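Local coordinates for probable outer membrane protein (Pseudomonas aeruginosa, PDB 3DWO) that probably acts as a porin-like beta-barrel channel that carries long-chain fatty acids or similar hydrophobic compounds across the bacterial outer membrane, at residues A[28-31]-A[36-39]; A[252-257]-A[272-277]. All coordinates share one frame; numbering follows the deposited sequence.

Contact 1. Residues A[28-31]-A[36-39]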
ATOM      1  N   SER A  28      13.914 -14.335   5.082  1.00 30.13           N
ATOM      2  CA  SER A  28      13.165 -13.077   5.081  1.00 30.13           C
ATOM      3  C   SER A  28      13.617 -12.198   6.243  1.00 29.13           C
ATOM      4  O   SER A  28      13.276 -11.016   6.312  1.00 27.15           O
ATOM      5  CB  SER A  28      11.662 -13.335   5.202  1.00 30.77           C
ATOM      6  OG  SER A  28      11.346 -13.901   6.460  1.00 33.81           O
ATOM      7  N   ALA A  29      14.384 -12.783   7.158  1.00 27.95           N
ATOM      8  CA  ALA A  29      14.887 -12.045   8.310  1.00 29.90           C
ATOM      9  C   ALA A  29      15.835 -10.929   7.874  1.00 29.34           C
ATOM     10  O   ALA A  29      16.032  -9.956   8.594  1.00 29.07           O
ATOM     11  CB  ALA A  29      15.608 -12.998   9.267  1.00 31.11           C
ATOM     12  N   ALA A  30      16.426 -11.078   6.694  1.00 31.02           N
ATOM     13  CA  ALA A  30      17.354 -10.077   6.177  1.00 30.99           C
ATOM     14  C   ALA A  30      16.725  -8.679   6.192  1.00 31.73           C
ATOM     15  O   ALA A  30      17.433  -7.671   6.269  1.00 33.70           O
ATOM     16  CB  ALA A  30      17.783 -10.448   4.766  1.00 29.79           C
ATOM     17  N   PHE A  31      15.399  -8.617   6.138  1.00 29.83           N
ATOM     18  CA  PHE A  31      14.712  -7.329   6.143  1.00 29.45           C
ATOM     19  C   PHE A  31      13.772  -7.143   7.333  1.00 29.33           C
ATOM     20  O   PHE A  31      13.865  -6.153   8.055  1.00 29.18           O
ATOM     21  CB  PHE A  31      13.920  -7.150   4.841  1.00 28.56           C
ATOM     22  CG  PHE A  31      13.083  -5.899   4.802  1.00 28.63           C
ATOM     23  CD1 PHE A  31      13.680  -4.644   4.744  1.00 27.05           C
ATOM     24  CD2 PHE A  31      11.692  -5.977   4.841  1.00 27.50           C
ATOM     25  CE1 PHE A  31      12.904  -3.484   4.725  1.00 28.64           C
ATOM     26  CE2 PHE A  31      10.907  -4.822   4.823  1.00 29.19           C
ATOM     27  CZ  PHE A  31      11.513  -3.573   4.765  1.00 27.24           C
ATOM     28  N   ALA A  36      17.438 -11.751  13.803  1.00 33.27           N
ATOM     29  CA  ALA A  36      17.193 -13.190  13.718  1.00 34.35           C
ATOM     30  C   ALA A  36      18.185 -13.885  12.794  1.00 35.91           C
ATOM     31  O   ALA A  36      18.322 -15.111  12.800  1.00 36.47           O
ATOM     32  CB  ALA A  36      15.765 -13.448  13.241  1.00 32.93           C
ATOM     33  N   MET A  37      18.880 -13.086  12.002  1.00 36.61           N
ATOM     34  CA  MET A  37      19.865 -13.585  11.055  1.00 37.59           C
ATOM     35  C   MET A  37      21.042 -14.234  11.803  1.00 38.51           C
ATOM     36  O   MET A  37      21.732 -15.109  11.274  1.00 38.34           O
ATOM     37  CB  MET A  37      20.346 -12.403  10.216  1.00 36.98           C
ATOM     38  CG  MET A  37      20.625 -12.699   8.771  1.00 38.00           C
ATOM     39  SD  MET A  37      20.586 -11.176   7.802  1.00 32.89           S
ATOM     40  CE  MET A  37      21.607 -10.082   8.782  1.00 33.27           C
ATOM     41  N   ALA A  38      21.256 -13.801  13.040  1.00 39.10           N
ATOM     42  CA  ALA A  38      22.348 -14.310  13.859  1.00 40.33           C
ATOM     43  C   ALA A  38      22.172 -15.778  14.242  1.00 41.16           C
ATOM     44  O   ALA A  38      23.081 -16.394  14.792  1.00 39.57           O
ATOM     45  CB  ALA A  38      22.485 -13.457  15.117  1.00 39.15           C
ATOM     46  N   PHE A  39      21.008 -16.341  13.944  1.00 42.33           N
ATOM     47  CA  PHE A  39      20.741 -17.729  14.279  1.00 43.31           C
ATOM     48  C   PHE A  39      20.559 -18.611  13.057  1.00 44.39           C
ATOM     49  O   PHE A  39      20.131 -19.757  13.165  1.00 44.60           O
ATOM     50  CB  PHE A  39      19.525 -17.797  15.200  1.00 42.98           C
ATOM     51  CG  PHE A  39      19.749 -17.119  16.517  1.00 44.10           C
ATOM     52  CD1 PHE A  39      20.536 -17.721  17.498  1.00 45.15           C
ATOM     53  CD2 PHE A  39      19.241 -15.848  16.755  1.00 44.29           C
ATOM     54  CE1 PHE A  39      20.815 -17.060  18.698  1.00 45.32           C
ATOM     55  CE2 PHE A  39      19.514 -15.179  17.948  1.00 44.37           C
ATOM     56  CZ  PHE A  39      20.304 -15.787  18.921  1.00 45.08           C
TER

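Contact 2. Residues A[252-257]-A[272-277]. With C8E ((hydroxyethyloxy)tri(ethyloxy)octane), chain C.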
ATOM      1  N   GLY A 252     -12.869  23.306 -24.850  1.00 28.12           N
ATOM      2  CA  GLY A 252     -12.075  24.501 -24.606  1.00 25.76           C
ATOM      3  C   GLY A 252     -12.364  25.314 -23.349  1.00 24.30           C
ATOM      4  O   GLY A 252     -11.669  26.299 -23.086  1.00 24.19           O
ATOM      5  N   LEU A 253     -13.375  24.927 -22.574  1.00 22.84           N
ATOM      6  CA  LEU A 253     -13.721  25.664 -21.356  1.00 21.66           C
ATOM      7  C   LEU A 253     -12.591  25.742 -20.350  1.00 20.97           C
ATOM      8  O   LEU A 253     -12.218  26.827 -19.910  1.00 21.32           O
ATOM      9  CB  LEU A 253     -14.939  25.040 -20.665  1.00 23.85           C
ATOM     10  CG  LEU A 253     -16.282  25.189 -21.380  1.00 26.45           C
ATOM     11  CD1 LEU A 253     -17.371  24.506 -20.570  1.00 27.19           C
ATOM     12  CD2 LEU A 253     -16.603  26.667 -21.565  1.00 25.46           C
ATOM     13  N   THR A 254     -12.052  24.587 -19.978  1.00 20.34           N
ATOM     14  CA  THR A 254     -10.977  24.537 -19.002  1.00 20.47           C
ATOM     15  C   THR A 254      -9.734  25.313 -19.420  1.00 20.43           C
ATOM     16  O   THR A 254      -9.225  26.123 -18.649  1.00 18.87           O
ATOM     17  CB  THR A 254     -10.588  23.079 -18.683  1.00 20.60           C
ATOM     18  OG1 THR A 254     -11.669  22.450 -17.992  1.00 23.15           O
ATOM     19  CG2 THR A 254      -9.352  23.030 -17.794  1.00 20.66           C
ATOM     20  N   GLU A 255      -9.253  25.082 -20.638  1.00 20.16           N
ATOM     21  CA  GLU A 255      -8.057  25.777 -21.096  1.00 22.19           C
ATOM     22  C   GLU A 255      -8.312  27.273 -21.198  1.00 22.73           C
ATOM     23  O   GLU A 255      -7.433  28.079 -20.890  1.00 24.11           O
ATOM     24  CB  GLU A 255      -7.597  25.229 -22.454  1.00 22.06           C
ATOM     25  CG  GLU A 255      -6.167  25.625 -22.803  1.00 24.96           C
ATOM     26  CD  GLU A 255      -5.590  24.843 -23.989  1.00 30.45           C
ATOM     27  OE1 GLU A 255      -4.360  24.906 -24.197  1.00 36.19           O
ATOM     28  OE2 GLU A 255      -6.349  24.171 -24.715  1.00 27.46           O
ATOM     29  N   GLY A 256      -9.511  27.645 -21.643  1.00 23.28           N
ATOM     30  CA  GLY A 256      -9.840  29.057 -21.763  1.00 23.12           C
ATOM     31  C   GLY A 256      -9.756  29.748 -20.411  1.00 24.22           C
ATOM     32  O   GLY A 256      -9.234  30.856 -20.293  1.00 23.69           O
ATOM     33  N   ALA A 257     -10.270  29.086 -19.377  1.00 24.46           N
ATOM     34  CA  ALA A 257     -10.239  29.644 -18.029  1.00 23.32           C
ATOM     35  C   ALA A 257      -8.806  29.753 -17.529  1.00 24.37           C
ATOM     36  O   ALA A 257      -8.383  30.793 -17.023  1.00 23.75           O
ATOM     37  CB  ALA A 257     -11.034  28.768 -17.089  1.00 21.18           C
ATOM     38  N   LEU A 272      -2.651  27.628 -11.031  1.00 25.61           N
ATOM     39  CA  LEU A 272      -2.952  26.438 -11.810  1.00 23.91           C
ATOM     40  C   LEU A 272      -2.685  26.655 -13.303  1.00 25.42           C
ATOM     41  O   LEU A 272      -3.045  27.689 -13.872  1.00 25.00           O
ATOM     42  CB  LEU A 272      -4.412  26.033 -11.596  1.00 22.00           C
ATOM     43  CG  LEU A 272      -4.854  24.748 -12.300  1.00 20.61           C
ATOM     44  CD1 LEU A 272      -4.133  23.557 -11.666  1.00 21.00           C
ATOM     45  CD2 LEU A 272      -6.362  24.584 -12.187  1.00 21.05           C
ATOM     46  N   ARG A 273      -2.057  25.667 -13.932  1.00 25.35           N
ATOM     47  CA  ARG A 273      -1.734  25.742 -15.354  1.00 25.62           C
ATOM     48  C   ARG A 273      -2.191  24.462 -16.045  1.00 24.20           C
ATOM     49  O   ARG A 273      -2.698  23.549 -15.389  1.00 23.47           O
ATOM     50  CB  ARG A 273      -0.225  25.923 -15.531  1.00 26.92           C
ATOM     51  CG  ARG A 273       0.341  27.119 -14.771  1.00 32.16           C
ATOM     52  CD  ARG A 273       1.863  27.115 -14.798  1.00 37.81           C
ATOM     53  NE  ARG A 273       2.433  28.214 -14.025  1.00 43.42           N
ATOM     54  CZ  ARG A 273       3.739  28.402 -13.837  1.00 46.48           C
ATOM     55  NH1 ARG A 273       4.619  27.560 -14.369  1.00 46.23           N
ATOM     56  NH2 ARG A 273       4.167  29.434 -13.118  1.00 46.40           N
ATOM     57  N   MET A 274      -2.014  24.386 -17.360  1.00 21.84           N
ATOM     58  CA  MET A 274      -2.424  23.191 -18.086  1.00 22.80           C
ATOM     59  C   MET A 274      -1.448  22.054 -17.809  1.00 21.31           C
ATOM     60  O   MET A 274      -1.749  20.891 -18.063  1.00 22.78           O
ATOM     61  CB  MET A 274      -2.511  23.469 -19.596  1.00 21.10           C
ATOM     62  CG  MET A 274      -3.700  24.339 -19.993  1.00 20.46           C
ATOM     63  SD  MET A 274      -5.290  23.698 -19.364  1.00 25.97           S
ATOM     64  CE  MET A 274      -5.609  22.382 -20.540  1.00 21.24           C
ATOM     65  N   GLY A 275      -0.286  22.409 -17.273  1.00 19.54           N
ATOM     66  CA  GLY A 275       0.736  21.431 -16.951  1.00 20.12           C
ATOM     67  C   GLY A 275       1.917  22.109 -16.273  1.00 19.37           C
ATOM     68  O   GLY A 275       2.227  23.252 -16.583  1.00 19.18           O
ATOM     69  N   ALA A 276       2.572  21.419 -15.346  1.00 18.00           N
ATOM     70  CA  ALA A 276       3.714  21.993 -14.646  1.00 19.57           C
ATOM     71  C   ALA A 276       4.398  20.918 -13.817  1.00 19.21           C
ATOM     72  O   ALA A 276       3.879  19.817 -13.676  1.00 17.86           O
ATOM     73  CB  ALA A 276       3.252  23.139 -13.738  1.00 19.97           C
ATOM     74  N   SER A 277       5.569  21.234 -13.277  1.00 19.66           N
ATOM     75  CA  SER A 277       6.292  20.276 -12.447  1.00 20.52           C
ATOM     76  C   SER A 277       5.505  20.178 -11.138  1.00 20.77           C
ATOM     77  O   SER A 277       4.683  21.050 -10.847  1.00 18.91           O
ATOM     78  CB  SER A 277       7.718  20.770 -12.193  1.00 21.15           C
ATOM     79  OG  SER A 277       7.699  22.025 -11.547  1.00 23.87           O
TER
HETATM   80  C1  C8E C 453      -6.539  20.708  -8.171  1.00 30.17           C
HETATM   81  C2  C8E C 453      -7.126  22.000  -7.859  1.00 28.94           C
HETATM   82  C3  C8E C 453      -7.913  22.573  -8.941  1.00 28.37           C
HETATM   83  C4  C8E C 453      -8.298  23.913  -8.528  1.00 27.65           C
HETATM   84  C5  C8E C 453      -9.279  24.433  -9.504  1.00 28.17           C
HETATM   85  C6  C8E C 453      -9.779  25.712  -9.068  1.00 28.91           C
HETATM   86  C7  C8E C 453     -10.492  26.133 -10.264  1.00 28.97           C
HETATM   87  C8  C8E C 453     -11.019  27.480 -10.015  1.00 30.19           C
HETATM   88  O9  C8E C 453     -11.832  28.276 -10.855  1.00 34.68           O
HETATM   89  C10 C8E C 453     -11.367  28.649 -12.136  1.00 33.99           C
HETATM   90  C11 C8E C 453     -12.456  29.495 -12.705  1.00 37.40           C
HETATM   91  O12 C8E C 453     -13.061  28.892 -13.855  1.00 42.54           O
HETATM   92  C13 C8E C 453     -14.263  29.568 -14.300  1.00 46.98           C
HETATM   93  C14 C8E C 453     -15.128  29.204 -15.542  1.00 52.83           C
HETATM   94  O15 C8E C 453     -15.121  28.058 -16.450  1.00 54.32           O
HETATM   95  C16 C8E C 453     -14.245  28.301 -17.564  1.00 54.57           C
HETATM   96  C17 C8E C 453     -14.905  28.966 -18.783  1.00 53.90           C
HETATM   97  O18 C8E C 453     -14.183  29.808 -19.707  1.00 53.07           O
HETATM   98  C19 C8E C 453     -14.209  31.209 -19.324  1.00 53.49           C
HETATM   99  C20 C8E C 453     -13.204  32.283 -19.877  1.00 53.75           C
HETATM  100  O21 C8E C 453     -13.025  33.493 -19.131  1.00 54.93           O

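Contact 1. Residues A[28-31]-A[36-39]
Met37 is stretched out at chi2 (159°), which carries its SD across to Ala30, and the chain bends at chi3 (48°). The contact lies in the N-terminal segment before the first barrel strand, which in the FadL family forms the hatch inside the beta-barrel. Two short turns pack here without any hydrogen bond between them. The first is held by Phe31 N to Ser28 O (3.2 Å). The second is held by Phe39 N to Ala36 O (3.2 Å).

The methyl groups of Ala29 and Ala36 point at each other, with CB to CB at 4.0 Å. Small side chains let the backbones come close: Ala29 CA and Met37 CA are 5.9 Å apart. Ala29 CB also lies over the start of the second turn, 4.3 Å from Met37 N.

The barrel wall covers the outer side. Met37 rests on Ser149 and Ser151 of strand 138-153 and on Val103 of strand 93-105. Ala30 O is hydrogen-bonded to Ser149 OG. CB of Ala30 leans away from the second turn, yet still touches the thioether. The sulfur approaches the backbone more closely: Met37 SD is 3.8 Å from Ala30 CA.

Contact 2. Residues A[252-257]-A[272-277]
Thr254 and Glu255, in the first turn of the short helix 253-259, pack against Met274, which lies just before strand 275-281. The helix belongs to the long extracellular loop between neighbouring barrel strands, a feature of FadL-family barrels.

Gly252 is the N-cap and has a positive phi (95°). Its carbonyl starts the helix, with Gly256 N to Gly252 O at 2.9 Å. Leu253 turns from Met274 toward the bound detergent, C8E, and its CD2 lies 4.0 Å from C17. Thr254 gives only its methyl to the contact: CG2 is 4.4 Å from Met274 SD, while OG1 is hydrogen-bonded to Asp250.

Within 252-257, Glu255 makes the larger part of the contact. Its side chain runs out extended and crosses that of Met274 at about a right angle, with CG to CG at 4.0 Å. The aliphatic part of the glutamate does the touching. In Met274, the bends at chi2 (-53°) and chi3 (-78°) fold the thioether back over the helix, and its SD sits 3.9 Å from Glu255 CA.

Ala257 faces the detergent. Its CB is modelled 3.3 Å from C16 in the ethoxy part, tight for two carbons and probably imprecise. Leu179 of helix 179-184 packs beside it. The site is consistent with the groove between two extracellular loops seen in FadL, where detergent probably occupies a place for hydrophobic substrate. The octyl tail passes the other segment, where Leu272 CD2 is 4.0 Å from C5.

From the N terminus, the chain first meets contact 1. It closes a tight loop, with only four residues between segments 28-31 and 36-39. It folds the N-terminal segment on itself, just before strand 44-63 opens the barrel. The chain then runs through seven barrel strands before contact 2. There, segments 252-257 and 272-277 close a wider loop of 14 residues that holds helix 262-266. It ties helix 253-259 to the residues leading into strand 275-281. The two loops are in series and neither nest nor cross. The centres of contact 1 and contact 2 are about 52 Å apart, on opposite sides of the chain's centre. The nearest atoms of contact 1 and contact 2 are about 29 Å apart.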